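Local structure of cyclic dimeric GMP binding protein (Pseudomonas fluorescens, 3PJV) at the interface of chains A and B. The protein is a c-di-GMP receptor that signals from inside to outside the cell, and whose periplasmic part, the fragment here, helps control proteolysis in the periplasm by LapG. Residues are numbered along the deposited sequence; one frame, centred on the assembly and turned at random. Chains: chain A/B, Cyclic dimeric GMP binding protein.

Contact 1 and contact 2 lie about 32 Å apart, measured between the centres of their C-alpha atoms. Both use the same two elements, strand 57-62 of one chain and strand 105-114 of the other. Contact 1 joins the end of strand A 57-62 to the first half of strand B 105-114. Contact 2 joins the end of strand A 105-114 to the start of strand B 57-62, and adds helix B 7-32. The interface is two-fold symmetric, so each contact recurs with the chains exchanged. Such swapped strand pairing suggests an intertwined dimer, though the coordinates alone do not prove that it is the signalling form.

Contact 1: the interface of chains A and B. Residues chain A 36, 59-64, 69; chain B 99-100, 106-110.
Strand 57-62 of chain A runs antiparallel to strand 105-114 of chain B, so that a beta-sheet continues across the chain boundary. The pairing centres on A:Val61 and B:Arg109. The amide N of A:Val61 gives a hydrogen bond of 2.8 Å to the carbonyl O of B:Arg109. The N of B:Arg109 returns one of 2.9 Å to the O of A:Val61. Both donors lie in the plane of the carbonyl they meet. A further bond runs from A:Leu63 N to B:Ala107 O at 3.0 Å. It is straight at the hydrogen, but the donor sits 39° out of the carbonyl plane.

The tight part is built around A:Leu63. Its CG is anti to the carbonyl carbon (chi1 -71°), and its two methyl groups part over strand B. CD1 of A:Leu63 packs on the CB of B:Gln106 at 3.7 Å and also meets CD2 of B:Leu99. CG lies against the backbone of B:Ala108. CD2 turns to B:Arg109, whose side chain passes nearly perpendicular to the leucine. On the other side of the strand pair, the methyl CB of B:Ala108 meets CG1 of A:Val60 at 4.0 Å. A:Ile36 approaches the same methyl with the tip of its CD1.

The rim is looser. A:Lys64 hides 13 Å² there, against 104 Å² for A:Leu63. The guanidinium of B:Arg109 is also held lightly, resting against methyl groups of chain A. Its chain starts with CG anti to the backbone N and bends at chi3 (71°). It runs beside A:Val61, both reaching out from the same face of the sheet. NH2 of B:Arg109 stays about 4.1 Å from both methyls, CG1 and CG2, of A:Val61. The other guanidinium nearby belongs to A:Arg59. CG2 of A:Val61 sits over the centre of its face. The two like charges probably repel mildly, with NH1 of A:Arg59 and NH2 of B:Arg109 4.7 Å apart.

Contact 2: the interface of chains A and B. Residues chain A 94-96, 111-114; chain B 17-18, 20-21, 24-25, 54-57.
Strand 105-114 of chain A, with the loop at A:Ala94 and A:Gly95 leading into strand 96-102, meets helix 7-32 and the segment 54-57 of chain B. The end of strand A 105-114 pairs antiparallel with the start of strand B 57-62. A:Val113 N gives a hydrogen bond of 3.0 Å to the carbonyl O of B:Ser57, in the carbonyl plane. A:Val113 O accepts a bond from B:Ser56 N at 2.8 Å, and this donor lies 26° above the plane. A weak bond from B:Ser57 N reaches the same oxygen.

A:Val112 is wedged between the helix and B:Tyr55. CG1 of A:Val112, anti to the backbone N (chi1 175°), touches ring atom CD1 of B:Tyr55 at 3.6 Å. The valine meets the ring at a slant. The other branch of A:Val112, CG2, points to B:Ala25 and meets its CA at 3.7 Å. The small side chains of B:Ala21 and B:Ala25 probably let the strand come this close.

The hydroxyl of A:Ser114 plugs into the helix. OG of A:Ser114, anti to the carbonyl carbon (chi1 -62°), donates to the carbonyl O of B:Leu17 at 3.1 Å, on a lone pair. The same hydroxyl lies in plane at the edge of the B:His20 ring. The hydrogen bond between A:Ser114 OG and B:His20 ND1 is 2.8 Å long. With the hydroxyl hydrogen spent on B:Leu17, ND1 would be the donor here, which would favour a histidine protonated on that nitrogen. B:Ala21 N, 3.2 Å from A:Ser114 OG, may donate to it as well. Nearby, a water bridges the carbonyl O of A:Gly95 to the guanidinium NE of B:Arg18, which it meets in plane at 3.1 Å.

Contact 1: the interface of chains A and B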
# COMPACT_ATOMS: atom_id res chain seq x y z
N ILE A 36 5.55 -6.60 23.43
CA ILE A 36 6.90 -7.04 23.06
C ILE A 36 7.32 -8.34 23.77
O ILE A 36 8.22 -9.04 23.30
CB ILE A 36 7.95 -5.92 23.26
CG1 ILE A 36 9.26 -6.28 22.56
CG2 ILE A 36 8.13 -5.62 24.74
CD1 ILE A 36 9.16 -6.36 21.03
N ARG A 59 12.03 -6.77 9.72
CA ARG A 59 12.81 -7.51 10.69
C ARG A 59 12.70 -6.81 12.04
O ARG A 59 12.70 -5.59 12.10
CB ARG A 59 14.27 -7.57 10.23
CG ARG A 59 15.21 -8.36 11.11
CD ARG A 59 16.63 -8.27 10.55
NE ARG A 59 17.62 -8.90 11.41
CZ ARG A 59 18.79 -8.36 11.73
NH1 ARG A 59 19.13 -7.17 11.25
NH2 ARG A 59 19.63 -9.01 12.53
N VAL A 60 12.58 -7.59 13.11
CA VAL A 60 12.59 -7.02 14.46
C VAL A 60 13.80 -7.61 15.14
O VAL A 60 13.98 -8.82 15.17
CB VAL A 60 11.30 -7.38 15.24
CG1 VAL A 60 11.33 -6.78 16.64
CG2 VAL A 60 10.07 -6.91 14.45
N VAL A 61 14.66 -6.73 15.64
CA VAL A 61 15.93 -7.14 16.25
C VAL A 61 15.92 -6.85 17.75
O VAL A 61 15.59 -5.74 18.19
CB VAL A 61 17.12 -6.42 15.58
CG1 VAL A 61 18.44 -6.78 16.27
CG2 VAL A 61 17.17 -6.76 14.09
N ASP A 62 16.27 -7.86 18.54
CA ASP A 62 16.36 -7.69 19.99
C ASP A 62 17.67 -6.94 20.29
O ASP A 62 18.74 -7.42 19.96
CB ASP A 62 16.34 -9.06 20.68
CG ASP A 62 16.40 -8.96 22.20
OD1 ASP A 62 17.35 -8.35 22.73
OD2 ASP A 62 15.48 -9.47 22.87
N LEU A 63 17.57 -5.77 20.91
CA LEU A 63 18.76 -4.93 21.14
C LEU A 63 19.73 -5.48 22.19
O LEU A 63 20.93 -5.20 22.14
CB LEU A 63 18.35 -3.50 21.49
CG LEU A 63 17.77 -2.70 20.32
CD1 LEU A 63 17.34 -1.31 20.77
CD2 LEU A 63 18.77 -2.62 19.18
N LYS A 64 19.22 -6.24 23.16
CA LYS A 64 20.09 -6.76 24.22
C LYS A 64 20.95 -7.93 23.73
O LYS A 64 22.14 -8.03 24.07
CB LYS A 64 19.26 -7.17 25.44
CG LYS A 64 18.23 -6.12 25.81
CD LYS A 64 18.37 -5.66 27.23
CE LYS A 64 17.82 -6.69 28.18
NZ LYS A 64 18.04 -6.23 29.57
N ILE A 69 14.38 -11.39 16.19
CA ILE A 69 13.25 -11.94 16.92
C ILE A 69 12.29 -12.55 15.91
O ILE A 69 11.81 -13.68 16.07
CB ILE A 69 12.52 -10.85 17.71
CG1 ILE A 69 13.41 -10.29 18.82
CG2 ILE A 69 11.20 -11.38 18.25
CD1 ILE A 69 12.84 -9.07 19.49
N LEU B 99 12.39 2.39 17.07
CA LEU B 99 12.72 1.67 18.30
C LEU B 99 11.48 1.34 19.12
O LEU B 99 10.55 2.14 19.22
CB LEU B 99 13.71 2.47 19.16
CG LEU B 99 15.10 2.62 18.51
CD1 LEU B 99 16.04 3.47 19.34
CD2 LEU B 99 15.71 1.25 18.21
N VAL B 100 11.50 0.16 19.72
CA VAL B 100 10.55 -0.19 20.76
C VAL B 100 11.27 -0.03 22.08
O VAL B 100 12.36 -0.56 22.27
CB VAL B 100 10.10 -1.65 20.64
CG1 VAL B 100 9.17 -1.99 21.78
CG2 VAL B 100 9.43 -1.89 19.29
N GLN B 106 15.73 0.68 25.85
CA GLN B 106 15.48 0.33 24.45
C GLN B 106 15.50 -1.19 24.29
O GLN B 106 16.48 -1.83 24.66
CB GLN B 106 16.49 1.02 23.54
CG GLN B 106 16.49 2.54 23.70
CD GLN B 106 17.41 3.26 22.74
OE1 GLN B 106 18.40 2.69 22.26
NE2 GLN B 106 17.09 4.51 22.44
N ALA B 107 14.42 -1.75 23.77
CA ALA B 107 14.25 -3.21 23.74
C ALA B 107 14.49 -3.84 22.37
O ALA B 107 15.07 -4.93 22.27
CB ALA B 107 12.88 -3.60 24.23
N ALA B 108 13.97 -3.21 21.33
CA ALA B 108 14.00 -3.80 20.00
C ALA B 108 14.05 -2.73 18.93
O ALA B 108 13.63 -1.59 19.15
CB ALA B 108 12.78 -4.70 19.78
N ARG B 109 14.55 -3.10 17.76
CA ARG B 109 14.55 -2.20 16.61
C ARG B 109 13.76 -2.85 15.48
O ARG B 109 14.00 -4.01 15.14
CB ARG B 109 15.98 -1.89 16.14
CG ARG B 109 16.02 -1.06 14.85
CD ARG B 109 17.46 -0.70 14.44
NE ARG B 109 18.19 -1.87 13.96
CZ ARG B 109 19.16 -2.48 14.63
NH1 ARG B 109 19.55 -2.02 15.82
NH2 ARG B 109 19.75 -3.54 14.11
N VAL B 110 12.81 -2.11 14.93
CA VAL B 110 12.01 -2.56 13.79
C VAL B 110 12.61 -1.97 12.52
O VAL B 110 12.84 -0.75 12.45
CB VAL B 110 10.55 -2.08 13.91
CG1 VAL B 110 9.74 -2.49 12.67
CG2 VAL B 110 9.92 -2.61 15.18

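Contact 2: the interface of chains A and B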
# COMPACT_ATOMS: atom_id res chain seq x y z
N ALA A 94 -12.59 -6.37 -4.90
CA ALA A 94 -12.65 -6.23 -3.44
C ALA A 94 -12.75 -4.79 -2.93
O ALA A 94 -12.12 -4.45 -1.94
CB ALA A 94 -11.46 -6.93 -2.78
N GLY A 95 -13.54 -3.95 -3.59
CA GLY A 95 -13.66 -2.56 -3.19
C GLY A 95 -14.27 -2.34 -1.81
O GLY A 95 -14.88 -3.24 -1.23
N GLY A 96 -14.10 -1.14 -1.29
CA GLY A 96 -14.73 -0.74 -0.04
C GLY A 96 -15.38 0.61 -0.20
O GLY A 96 -14.96 1.40 -1.04
N GLU A 111 -16.03 5.56 -2.82
CA GLU A 111 -15.73 4.21 -3.28
C GLU A 111 -14.23 4.06 -3.52
O GLU A 111 -13.64 4.86 -4.23
CB GLU A 111 -16.47 3.92 -4.59
CG GLU A 111 -17.97 4.14 -4.48
CD GLU A 111 -18.70 3.89 -5.79
OE1 GLU A 111 -18.06 3.98 -6.86
OE2 GLU A 111 -19.91 3.61 -5.74
N VAL A 112 -13.62 3.06 -2.90
CA VAL A 112 -12.18 2.85 -3.02
C VAL A 112 -11.88 1.44 -3.51
O VAL A 112 -12.49 0.48 -3.05
CB VAL A 112 -11.45 3.06 -1.67
CG1 VAL A 112 -9.97 2.72 -1.82
CG2 VAL A 112 -11.64 4.48 -1.18
N VAL A 113 -10.95 1.33 -4.45
CA VAL A 113 -10.50 0.02 -4.91
C VAL A 113 -8.98 -0.04 -4.82
O VAL A 113 -8.29 0.83 -5.37
CB VAL A 113 -10.99 -0.29 -6.35
CG1 VAL A 113 -10.40 -1.60 -6.84
CG2 VAL A 113 -12.51 -0.36 -6.40
N SER A 114 -8.47 -1.02 -4.08
CA SER A 114 -7.04 -1.14 -3.84
C SER A 114 -6.32 -1.76 -5.02
O SER A 114 -6.83 -2.68 -5.65
CB SER A 114 -6.78 -1.98 -2.58
OG SER A 114 -7.36 -1.34 -1.46
N LEU B 17 -6.96 -6.77 0.33
CA LEU B 17 -7.33 -5.69 -0.56
C LEU B 17 -8.62 -5.02 -0.09
O LEU B 17 -8.73 -3.79 -0.13
CB LEU B 17 -7.48 -6.19 -2.00
CG LEU B 17 -6.20 -6.66 -2.69
CD1 LEU B 17 -6.55 -7.25 -4.05
CD2 LEU B 17 -5.21 -5.51 -2.84
N ARG B 18 -9.57 -5.82 0.36
CA ARG B 18 -10.84 -5.27 0.84
C ARG B 18 -10.67 -4.41 2.08
O ARG B 18 -11.21 -3.30 2.15
CB ARG B 18 -11.86 -6.39 1.12
CG ARG B 18 -13.22 -5.85 1.56
CD ARG B 18 -14.25 -6.95 1.73
NE ARG B 18 -14.61 -7.55 0.45
CZ ARG B 18 -14.34 -8.81 0.13
NH1 ARG B 18 -13.72 -9.60 0.99
NH2 ARG B 18 -14.69 -9.28 -1.06
N HIS B 20 -7.96 -3.00 3.22
CA HIS B 20 -7.15 -1.84 2.86
C HIS B 20 -8.03 -0.76 2.22
O HIS B 20 -7.94 0.41 2.57
CB HIS B 20 -6.03 -2.27 1.91
CG HIS B 20 -5.13 -1.15 1.47
ND1 HIS B 20 -5.20 -0.60 0.20
CD2 HIS B 20 -4.14 -0.49 2.11
CE1 HIS B 20 -4.29 0.35 0.09
NE2 HIS B 20 -3.64 0.44 1.23
N ALA B 21 -8.89 -1.18 1.30
CA ALA B 21 -9.79 -0.25 0.62
C ALA B 21 -10.84 0.32 1.58
O ALA B 21 -11.15 1.51 1.56
CB ALA B 21 -10.44 -0.91 -0.58
N ALA B 24 -9.48 2.97 3.91
CA ALA B 24 -9.30 4.23 3.22
C ALA B 24 -10.63 4.94 2.94
O ALA B 24 -10.72 6.15 3.06
CB ALA B 24 -8.52 4.03 1.92
N ALA B 25 -11.64 4.17 2.55
CA ALA B 25 -12.95 4.76 2.26
C ALA B 25 -13.49 5.41 3.53
O ALA B 25 -14.04 6.51 3.49
CB ALA B 25 -13.92 3.71 1.76
N TYR B 54 -1.69 3.12 -2.64
CA TYR B 54 -1.65 2.16 -3.75
C TYR B 54 -3.06 1.75 -4.14
O TYR B 54 -3.53 0.69 -3.75
CB TYR B 54 -0.87 0.91 -3.33
CG TYR B 54 0.60 1.17 -3.01
CD1 TYR B 54 1.29 2.25 -3.57
CD2 TYR B 54 1.30 0.32 -2.17
CE1 TYR B 54 2.63 2.47 -3.28
CE2 TYR B 54 2.63 0.52 -1.89
CZ TYR B 54 3.29 1.60 -2.44
OH TYR B 54 4.63 1.79 -2.16
N TYR B 55 -3.72 2.61 -4.92
CA TYR B 55 -5.13 2.43 -5.24
C TYR B 55 -5.37 2.33 -6.75
O TYR B 55 -4.72 3.01 -7.53
CB TYR B 55 -5.96 3.59 -4.68
CG TYR B 55 -5.81 3.76 -3.18
CD1 TYR B 55 -6.42 2.87 -2.30
CD2 TYR B 55 -5.05 4.80 -2.65
CE1 TYR B 55 -6.27 3.01 -0.93
CE2 TYR B 55 -4.91 4.95 -1.28
CZ TYR B 55 -5.51 4.05 -0.43
OH TYR B 55 -5.37 4.19 0.94
N SER B 56 -6.30 1.46 -7.16
CA SER B 56 -6.76 1.42 -8.54
C SER B 56 -7.66 2.60 -8.85
O SER B 56 -7.61 3.18 -9.94
CB SER B 56 -7.53 0.12 -8.83
OG SER B 56 -6.65 -0.98 -8.91
N SER B 57 -8.53 2.94 -7.91
CA SER B 57 -9.44 4.05 -8.10
C SER B 57 -9.99 4.55 -6.78
O SER B 57 -10.08 3.80 -5.81
CB SER B 57 -10.61 3.63 -8.99
OG SER B 57 -11.32 2.54 -8.42
O HOH W 1 -15.96 -5.77 -1.71